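PDB 3S6S: Ac-ASP-7 from Ancylostoma caninum, which is of unknown function but, as a hookworm secreted protein of the SCP/TAPS (pathogenesis-related) family, probably acts at the host-parasite interface. Local coordinates for residues A[24-29]-A[107-112]; A[49-54]-A[176-181]; A[115-120]-A[138-143]. All blocks are in the same frame, centred on the assembly; numbering follows the deposited sequence.

Contact 1: A[24-29]-A[107-112]; sequences TFHNGL and RQVVYP
H26 NE2 is hydrogen-bonded to Y140 OH of strand 133-140, and V109 packs beside the same nitrogen, V109 CG2 lying 3.8 Å from H26 NE2. The contact belongs to the helical layer on one side of the central sheet in the SCP/TAPS α-β-α sandwich, where helix 16-34 packs against helix 103-110. At the other end of the imidazole, H26 ND1 is bonded to I22 O one turn back in its own helix. Two anchored nitrogens leave the ring little freedom to rotate, and its CD2 corner is presented to the valine, with H26 CD2 3.6 Å from V109 CG1. With CG beside the backbone N (chi1 -82°), H26 runs out from its helix and meets the V109 side chain at about a right angle.

V109 is the hub of the interface. Its CB points at the opposite helix, and CG1, set anti to the backbone N (chi1 170°), packs against three residues of helix 16-34. Besides the histidine, V109 CG1 approaches F25 CE1 at 4.2 Å and L29 CD1 at 4.4 Å, both purely apolar contacts. The F25 ring stands so that H26 ND1 lies in its plane at the edge, and F25 also rests on L96 of helix 88-99, while V109 also touches F99 of that helix. R30, just past L29, adds a polar tie by bonding through NE to V109 O and through NH2 to Y111 O. One turn along from H26, L29 turns its CB toward helix 103-110 and closes that end of the contact by methyl against methyl: L29 CD1 and V110 CG2 are 3.5 Å apart.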
loop_
_atom_site.group_PDB
_atom_site.type_symbol
_atom_site.label_atom_id
_atom_site.label_comp_id
_atom_site.label_asym_id
_atom_site.label_seq_id
_atom_site.Cartn_x
_atom_site.Cartn_y
_atom_site.Cartn_z
ATOM N N THR A 24 4.375 -2.638 -6.365
ATOM C CA THR A 24 5.095 -1.649 -7.165
ATOM C C THR A 24 4.241 -0.406 -7.409
ATOM O O THR A 24 4.731 0.726 -7.334
ATOM C CB THR A 24 5.591 -2.231 -8.507
ATOM O OG1 THR A 24 6.588 -3.241 -8.255
ATOM C CG2 THR A 24 6.208 -1.140 -9.348
ATOM N N PHE A 25 2.956 -0.621 -7.668
ATOM C CA PHE A 25 2.026 0.485 -7.796
ATOM C C PHE A 25 2.022 1.340 -6.533
ATOM O O PHE A 25 2.108 2.561 -6.595
ATOM C CB PHE A 25 0.617 -0.031 -8.071
ATOM C CG PHE A 25 -0.438 1.036 -8.015
ATOM C CD1 PHE A 25 -1.023 1.388 -6.803
ATOM C CD2 PHE A 25 -0.855 1.680 -9.179
ATOM C CE1 PHE A 25 -2.000 2.370 -6.744
ATOM C CE2 PHE A 25 -1.818 2.672 -9.138
ATOM C CZ PHE A 25 -2.404 3.014 -7.916
ATOM N N HIS A 26 1.910 0.697 -5.379
ATOM C CA HIS A 26 1.938 1.436 -4.117
ATOM C C HIS A 26 3.251 2.160 -3.888
ATOM O O HIS A 26 3.269 3.377 -3.711
ATOM C CB HIS A 26 1.673 0.504 -2.931
ATOM C CG HIS A 26 0.222 0.227 -2.703
ATOM N ND1 HIS A 26 -0.490 -0.677 -3.461
ATOM C CD2 HIS A 26 -0.652 0.737 -1.803
ATOM C CE1 HIS A 26 -1.736 -0.727 -3.023
ATOM N NE2 HIS A 26 -1.862 0.130 -2.025
ATOM N N ASN A 27 4.358 1.419 -3.874
ATOM C CA ASN A 27 5.613 2.039 -3.449
ATOM C C ASN A 27 6.246 2.930 -4.503
ATOM O O ASN A 27 6.900 3.937 -4.175
ATOM C CB ASN A 27 6.585 1.008 -2.868
ATOM C CG ASN A 27 6.180 0.576 -1.464
ATOM O OD1 ASN A 27 5.978 1.423 -0.572
ATOM N ND2 ASN A 27 6.003 -0.731 -1.273
ATOM N N GLY A 28 6.014 2.584 -5.766
ATOM C CA GLY A 28 6.370 3.468 -6.861
ATOM C C GLY A 28 5.745 4.847 -6.714
ATOM O O GLY A 28 6.419 5.868 -6.870
ATOM N N LEU A 29 4.451 4.890 -6.398
ATOM C CA LEU A 29 3.786 6.172 -6.277
ATOM C C LEU A 29 4.379 6.893 -5.085
ATOM O O LEU A 29 4.735 8.063 -5.157
ATOM C CB LEU A 29 2.291 5.986 -6.078
ATOM C CG LEU A 29 1.354 7.014 -6.720
ATOM C CD1 LEU A 29 0.065 7.055 -5.944
ATOM C CD2 LEU A 29 1.976 8.401 -6.795
ATOM N N ARG A 107 -5.924 8.309 -0.931
ATOM C CA ARG A 107 -5.551 8.821 0.384
ATOM C C ARG A 107 -4.895 7.756 1.255
ATOM O O ARG A 107 -3.897 8.027 1.923
ATOM C CB ARG A 107 -6.759 9.362 1.135
ATOM C CG ARG A 107 -7.039 10.810 0.907
ATOM C CD ARG A 107 -8.001 11.284 1.984
ATOM N NE ARG A 107 -7.297 12.046 2.998
ATOM C CZ ARG A 107 -7.438 11.868 4.299
ATOM N NH1 ARG A 107 -8.287 10.943 4.753
ATOM N NH2 ARG A 107 -6.739 12.631 5.139
ATOM N N GLN A 108 -5.468 6.554 1.269
ATOM C CA GLN A 108 -4.874 5.467 2.040
ATOM C C GLN A 108 -3.542 5.002 1.435
ATOM O O GLN A 108 -2.540 4.859 2.137
ATOM C CB GLN A 108 -5.846 4.297 2.156
ATOM C CG GLN A 108 -5.247 3.091 2.847
ATOM C CD GLN A 108 -4.986 3.328 4.330
ATOM O OE1 GLN A 108 -5.924 3.354 5.147
ATOM N NE2 GLN A 108 -3.706 3.503 4.691
ATOM N N VAL A 109 -3.545 4.784 0.122
ATOM C CA VAL A 109 -2.385 4.296 -0.616
ATOM C C VAL A 109 -1.143 5.132 -0.334
ATOM O O VAL A 109 -0.016 4.638 -0.271
ATOM C CB VAL A 109 -2.673 4.369 -2.129
ATOM C CG1 VAL A 109 -1.401 4.109 -2.952
ATOM C CG2 VAL A 109 -3.791 3.391 -2.487
ATOM N N VAL A 110 -1.385 6.404 -0.101
ATOM C CA VAL A 110 -0.365 7.427 -0.215
ATOM C C VAL A 110 0.010 8.062 1.147
ATOM O O VAL A 110 0.944 8.856 1.232
ATOM C CB VAL A 110 -0.879 8.443 -1.279
ATOM C CG1 VAL A 110 -0.879 9.880 -0.795
ATOM C CG2 VAL A 110 -0.168 8.225 -2.606
ATOM N N TYR A 111 -0.716 7.663 2.198
ATOM C CA TYR A 111 -0.543 8.134 3.572
ATOM C C TYR A 111 0.858 7.832 4.093
ATOM O O TYR A 111 1.199 6.672 4.304
ATOM C CB TYR A 111 -1.576 7.433 4.469
ATOM C CG TYR A 111 -1.588 7.853 5.920
ATOM C CD1 TYR A 111 -1.914 6.947 6.916
ATOM C CD2 TYR A 111 -1.308 9.164 6.296
ATOM C CE1 TYR A 111 -1.941 7.329 8.253
ATOM C CE2 TYR A 111 -1.324 9.551 7.619
ATOM C CZ TYR A 111 -1.639 8.631 8.592
ATOM O OH TYR A 111 -1.670 9.018 9.912
ATOM N N PRO A 112 1.672 8.880 4.321
ATOM C CA PRO A 112 3.099 8.711 4.656
ATOM C C PRO A 112 3.376 7.942 5.947
ATOM O O PRO A 112 4.498 7.488 6.127
ATOM C CB PRO A 112 3.605 10.152 4.775
ATOM C CG PRO A 112 2.644 10.959 3.952
ATOM C CD PRO A 112 1.310 10.297 4.149
#

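Contact 2: A[49-54]-A[176-181]; sequences GLVYDC and YTFFAA
G49 lies under the Y176 ring at the entrance to strand 51-53 of the central mixed sheet, where the tail leaving the small hairpin 169-170/175-176 runs past it. G49 CA makes a CH-π contact over one face, 4.2 Å from the ring centroid of Y176 and displaced toward the CE2 side of the rim. V51 meets the same tyrosine differently, at its edge near the ring plane, V51 CG2 being 4.1 Å from Y176 CD2. That methyl also reaches F178 CE2 at 3.9 Å, the V51 and F178 side chains crossing at about a right angle; one methyl thus touches both aromatic rings.

Farther out, backbone bonds set these groups in place. G49 pairs with C175, just before the tyrosine, and V51 pairs with F117 of neighbouring strand 116-123 and with T115 just before it. F178 leans on R116 and N7 as well. Around F178 the tail bends in an ST turn, F179 N donating to T177 OG1 at 3.2 Å. Where the two backbones diverge, a single water joins them: it lies 2.8 Å from G49 O and accepts a bond from T177 N at 3.0 Å.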
loop_
_atom_site.group_PDB
_atom_site.type_symbol
_atom_site.label_atom_id
_atom_site.label_comp_id
_atom_site.label_asym_id
_atom_site.label_seq_id
_atom_site.Cartn_x
_atom_site.Cartn_y
_atom_site.Cartn_z
ATOM N N GLY A 49 8.093 3.559 3.030
ATOM C CA GLY A 49 7.700 2.543 2.073
ATOM C C GLY A 49 6.740 1.614 2.801
ATOM O O GLY A 49 6.782 1.514 4.024
ATOM N N LEU A 50 5.857 0.941 2.082
ATOM C CA LEU A 50 5.021 -0.031 2.746
ATOM C C LEU A 50 5.701 -1.392 2.696
ATOM O O LEU A 50 6.033 -1.911 1.627
ATOM C CB LEU A 50 3.645 -0.107 2.095
ATOM C CG LEU A 50 2.800 1.162 2.025
ATOM C CD1 LEU A 50 1.541 0.873 1.238
ATOM C CD2 LEU A 50 2.450 1.662 3.420
ATOM N N VAL A 51 5.910 -1.977 3.863
ATOM C CA VAL A 51 6.348 -3.349 3.914
ATOM C C VAL A 51 5.189 -4.262 3.530
ATOM O O VAL A 51 4.113 -4.161 4.102
ATOM C CB VAL A 51 6.844 -3.704 5.315
ATOM C CG1 VAL A 51 6.986 -5.205 5.452
ATOM C CG2 VAL A 51 8.150 -2.976 5.597
ATOM N N TYR A 52 5.412 -5.136 2.549
ATOM C CA TYR A 52 4.433 -6.157 2.205
ATOM C C TYR A 52 4.398 -7.249 3.270
ATOM O O TYR A 52 5.406 -7.895 3.549
ATOM C CB TYR A 52 4.662 -6.774 0.812
ATOM C CG TYR A 52 3.401 -7.482 0.363
ATOM C CD1 TYR A 52 2.468 -6.828 -0.431
ATOM C CD2 TYR A 52 3.107 -8.766 0.811
ATOM C CE1 TYR A 52 1.291 -7.446 -0.800
ATOM C CE2 TYR A 52 1.933 -9.401 0.446
ATOM C CZ TYR A 52 1.026 -8.736 -0.358
ATOM O OH TYR A 52 -0.149 -9.356 -0.719
ATOM N N ASP A 53 3.223 -7.446 3.854
ATOM C CA ASP A 53 3.082 -8.254 5.057
ATOM C C ASP A 53 2.037 -9.342 4.837
ATOM O O ASP A 53 0.838 -9.047 4.736
ATOM C CB ASP A 53 2.682 -7.348 6.226
ATOM C CG ASP A 53 2.478 -8.103 7.543
ATOM O OD1 ASP A 53 2.015 -9.268 7.556
ATOM O OD2 ASP A 53 2.766 -7.495 8.596
ATOM N N CYS A 54 2.503 -10.592 4.787
ATOM C CA CYS A 54 1.654 -11.751 4.519
ATOM C C CYS A 54 0.546 -11.903 5.540
ATOM O O CYS A 54 -0.536 -12.384 5.207
ATOM C CB CYS A 54 2.471 -13.041 4.477
ATOM S SG CYS A 54 3.855 -13.033 3.314
ATOM N N TYR A 176 11.806 2.627 6.016
ATOM C CA TYR A 176 11.222 1.324 6.320
ATOM C C TYR A 176 11.371 0.988 7.801
ATOM O O TYR A 176 12.470 1.038 8.347
ATOM C CB TYR A 176 11.872 0.223 5.478
ATOM C CG TYR A 176 11.568 0.297 3.999
ATOM C CD1 TYR A 176 12.310 1.120 3.149
ATOM C CD2 TYR A 176 10.548 -0.456 3.445
ATOM C CE1 TYR A 176 12.040 1.183 1.792
ATOM C CE2 TYR A 176 10.267 -0.392 2.096
ATOM C CZ TYR A 176 11.027 0.425 1.273
ATOM O OH TYR A 176 10.746 0.482 -0.070
ATOM N N THR A 177 10.264 0.661 8.453
ATOM C CA THR A 177 10.342 0.109 9.793
ATOM C C THR A 177 9.536 -1.179 9.866
ATOM O O THR A 177 8.589 -1.351 9.120
ATOM C CB THR A 177 9.883 1.105 10.869
ATOM O OG1 THR A 177 9.927 0.460 12.146
ATOM C CG2 THR A 177 8.461 1.571 10.606
ATOM N N PHE A 178 9.931 -2.083 10.753
ATOM C CA PHE A 178 9.242 -3.350 10.926
ATOM C C PHE A 178 8.563 -3.400 12.277
ATOM O O PHE A 178 7.978 -4.409 12.652
ATOM C CB PHE A 178 10.213 -4.525 10.785
ATOM C CG PHE A 178 10.812 -4.643 9.419
ATOM C CD1 PHE A 178 12.012 -4.011 9.114
ATOM C CD2 PHE A 178 10.160 -5.353 8.428
ATOM C CE1 PHE A 178 12.558 -4.095 7.852
ATOM C CE2 PHE A 178 10.696 -5.457 7.181
ATOM C CZ PHE A 178 11.911 -4.822 6.888
ATOM N N PHE A 179 8.642 -2.294 13.004
ATOM C CA PHE A 179 8.086 -2.236 14.347
ATOM C C PHE A 179 7.462 -0.860 14.601
ATOM O O PHE A 179 7.937 -0.080 15.430
ATOM C CB PHE A 179 9.172 -2.593 15.371
ATOM C CG PHE A 179 9.845 -3.932 15.100
ATOM C CD1 PHE A 179 11.161 -3.992 14.649
ATOM C CD2 PHE A 179 9.148 -5.129 15.281
ATOM C CE1 PHE A 179 11.775 -5.213 14.398
ATOM C CE2 PHE A 179 9.755 -6.356 15.023
ATOM C CZ PHE A 179 11.068 -6.397 14.579
ATOM N N ALA A 180 6.410 -0.566 13.844
ATOM C CA ALA A 180 5.661 0.680 13.977
ATOM C C ALA A 180 4.520 0.497 14.978
ATOM O O ALA A 180 3.991 1.465 15.525
ATOM C CB ALA A 180 5.112 1.114 12.613
ATOM N N ALA A 181 4.145 -0.759 15.202
ATOM C CA ALA A 181 3.138 -1.118 16.191
ATOM C C ALA A 181 3.632 -0.874 17.622
ATOM O O ALA A 181 3.971 0.253 17.999
ATOM C CB ALA A 181 2.740 -2.576 16.011
HETATM O O HOH W 1 8.048 0.642 6.411
#

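Contact 3: A[115-120]-A[138-143]; sequences TRFGCS and CVYDKK
D141 reaches across to the start of the opposite strand, and every atom of its side chain finds a neighbour there. CB lies beside the R116 chain, 3.7 Å from R116 CG. The carboxylate carbon, brought between the backbone N and the carbonyl carbon by a chi1 of 69°, stays against the same methylene. OD1 receives the hydroxyl of T115, the OG1 to OD1 distance being 2.7 Å. OD2 takes the backbone amide of T115 at 3.0 Å from N to OD2 in an almost straight bond (173°), and R116 N adds a weak one. T115 meets both oxygens from their syn sides, each donor somewhat out of the carboxylate plane, and this two-pronged grip restricts the rotation of the group. The R116 guanidinium turns elsewhere, to a salt bridge with D53 OD2.

D141 sits just where the β hairpin of strands 116-123 and 133-140 opens; the hairpin supplies the third and fourth strands across the five-stranded mixed sheet. Its backbone continues the pairing, D141 N donating to R116 O. Farther along, G118 and V139 form a hydrogen-bonded pair with bonds both ways, V139 N to G118 O spanning 2.9 Å. The flanking non-hydrogen-bonded pairs, F117 with Y140 and C119 with C138, direct their side chains to the face packed on helix 16-34, where I22 touches F117 and both cysteines. F117 and Y140 run alongside each other in the same direction, their rings 26° from parallel and too far offset to stack, and the nearer approach is F117 CB to Y140 CD2 at 3.7 Å. C138 CB stands at the edge of the F117 ring. Beyond it a cross-strand disulfide bolts the hairpin, C119 SG to C138 SG at 2.0 Å.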
loop_
_atom_site.group_PDB
_atom_site.type_symbol
_atom_site.label_atom_id
_atom_site.label_comp_id
_atom_site.label_asym_id
_atom_site.label_seq_id
_atom_site.Cartn_x
_atom_site.Cartn_y
_atom_site.Cartn_z
ATOM N N THR A 115 2.962 1.922 7.227
ATOM C CA THR A 115 4.280 1.300 7.106
ATOM C C THR A 115 4.240 -0.136 6.610
ATOM O O THR A 115 5.291 -0.713 6.287
ATOM C CB THR A 115 5.039 1.277 8.446
ATOM O OG1 THR A 115 4.487 0.270 9.298
ATOM C CG2 THR A 115 5.003 2.633 9.124
ATOM N N ARG A 116 3.045 -0.729 6.582
ATOM C CA ARG A 116 2.887 -2.059 6.021
ATOM C C ARG A 116 1.467 -2.325 5.552
ATOM O O ARG A 116 0.517 -1.673 6.007
ATOM C CB ARG A 116 3.389 -3.158 6.973
ATOM C CG ARG A 116 2.847 -3.113 8.369
ATOM C CD ARG A 116 3.235 -4.380 9.128
ATOM N NE ARG A 116 4.487 -4.243 9.863
ATOM C CZ ARG A 116 5.338 -5.248 10.086
ATOM N NH1 ARG A 116 5.076 -6.467 9.617
ATOM N NH2 ARG A 116 6.461 -5.034 10.763
ATOM N N PHE A 117 1.349 -3.266 4.615
ATOM C CA PHE A 117 0.079 -3.638 4.029
ATOM C C PHE A 117 0.182 -5.026 3.416
ATOM O O PHE A 117 1.273 -5.545 3.225
ATOM C CB PHE A 117 -0.346 -2.627 2.952
ATOM C CG PHE A 117 0.344 -2.814 1.609
ATOM C CD1 PHE A 117 1.722 -2.985 1.519
ATOM C CD2 PHE A 117 -0.391 -2.805 0.431
ATOM C CE1 PHE A 117 2.346 -3.128 0.276
ATOM C CE2 PHE A 117 0.226 -2.959 -0.810
ATOM C CZ PHE A 117 1.596 -3.122 -0.886
ATOM N N GLY A 118 -0.969 -5.600 3.094
ATOM C CA GLY A 118 -1.061 -6.822 2.333
ATOM C C GLY A 118 -2.386 -6.839 1.580
ATOM O O GLY A 118 -3.344 -6.170 1.984
ATOM N N CYS A 119 -2.445 -7.591 0.478
ATOM C CA CYS A 119 -3.662 -7.629 -0.328
ATOM C C CYS A 119 -4.052 -9.050 -0.690
ATOM O O CYS A 119 -3.227 -9.958 -0.699
ATOM C CB CYS A 119 -3.492 -6.805 -1.606
ATOM S SG CYS A 119 -2.711 -5.202 -1.339
ATOM N N SER A 120 -5.322 -9.233 -0.994
ATOM C CA SER A 120 -5.785 -10.518 -1.465
ATOM C C SER A 120 -6.872 -10.265 -2.478
ATOM O O SER A 120 -7.496 -9.204 -2.473
ATOM C CB SER A 120 -6.313 -11.357 -0.306
ATOM O OG SER A 120 -6.770 -12.610 -0.776
ATOM N N CYS A 138 -6.958 -4.383 -0.139
ATOM C CA CYS A 138 -5.730 -4.154 0.603
ATOM C C CYS A 138 -6.045 -3.649 2.005
ATOM O O CYS A 138 -7.000 -2.884 2.241
ATOM C CB CYS A 138 -4.801 -3.192 -0.120
ATOM S SG CYS A 138 -4.204 -3.849 -1.683
ATOM N N VAL A 139 -5.220 -4.118 2.923
ATOM C CA VAL A 139 -5.309 -3.813 4.326
ATOM C C VAL A 139 -3.986 -3.170 4.735
ATOM O O VAL A 139 -2.893 -3.645 4.370
ATOM C CB VAL A 139 -5.583 -5.102 5.150
ATOM C CG1 VAL A 139 -5.103 -4.938 6.573
ATOM C CG2 VAL A 139 -7.080 -5.480 5.080
ATOM N N TYR A 140 -4.104 -2.073 5.471
ATOM C CA TYR A 140 -2.967 -1.261 5.854
ATOM C C TYR A 140 -2.895 -1.172 7.364
ATOM O O TYR A 140 -3.915 -1.222 8.039
ATOM C CB TYR A 140 -3.102 0.130 5.257
ATOM C CG TYR A 140 -3.349 0.103 3.769
ATOM C CD1 TYR A 140 -4.580 -0.291 3.266
ATOM C CD2 TYR A 140 -2.355 0.473 2.866
ATOM C CE1 TYR A 140 -4.819 -0.316 1.919
ATOM C CE2 TYR A 140 -2.594 0.450 1.505
ATOM C CZ TYR A 140 -3.830 0.055 1.046
ATOM O OH TYR A 140 -4.089 0.016 -0.291
ATOM N N ASP A 141 -1.685 -1.063 7.899
ATOM C CA ASP A 141 -1.544 -1.018 9.341
ATOM C C ASP A 141 -2.017 0.326 9.874
ATOM O O ASP A 141 -2.454 0.423 11.016
ATOM C CB ASP A 141 -0.111 -1.345 9.784
ATOM C CG ASP A 141 0.900 -0.261 9.413
ATOM O OD1 ASP A 141 1.962 -0.226 10.067
ATOM O OD2 ASP A 141 0.657 0.543 8.488
ATOM N N LYS A 142 -1.953 1.361 9.044
ATOM C CA LYS A 142 -2.384 2.672 9.501
ATOM C C LYS A 142 -3.297 3.423 8.525
ATOM O O LYS A 142 -2.979 3.621 7.357
ATOM C CB LYS A 142 -1.195 3.534 9.929
ATOM C CG LYS A 142 -1.617 4.695 10.819
ATOM C CD LYS A 142 -0.420 5.438 11.398
ATOM C CE LYS A 142 -0.827 6.367 12.558
ATOM N NZ LYS A 142 -1.956 7.277 12.200
ATOM N N LYS A 143 -4.445 3.832 9.050
ATOM C CA LYS A 143 -5.481 4.521 8.314
ATOM C C LYS A 143 -5.407 6.003 8.616
ATOM O O LYS A 143 -5.370 6.382 9.772
ATOM C CB LYS A 143 -6.827 3.991 8.785
ATOM C CG LYS A 143 -8.006 4.754 8.271
ATOM C CD LYS A 143 -9.249 4.065 8.729
ATOM C CE LYS A 143 -10.486 4.596 8.023
ATOM N NZ LYS A 143 -11.715 4.012 8.652
#

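In the fold
All three contacts lie in the SCP/TAPS domain core, contacts 2 and 3 about 9 Å apart between centres, contacts 1 and 3 about 11 Å, contacts 1 and 2 about 13 Å. Contacts 2 and 3 share the central sheet through neighbouring strands 51-53 and 116-123, linked by the bond from D53 N to F117 O. Contact 1 pairs two helices packed beside that sheet; N27 OD1 ties it to L50 N of contact 2, and Q108 NE2 to K142 O of contact 3. Along the chain, contacts 1 and 2 interleave, contact 3 follows contact 1, and 176-181 comes last, after both halves of contact 3. Helices, sheet and C-terminal tail are thus knitted into one compact unit.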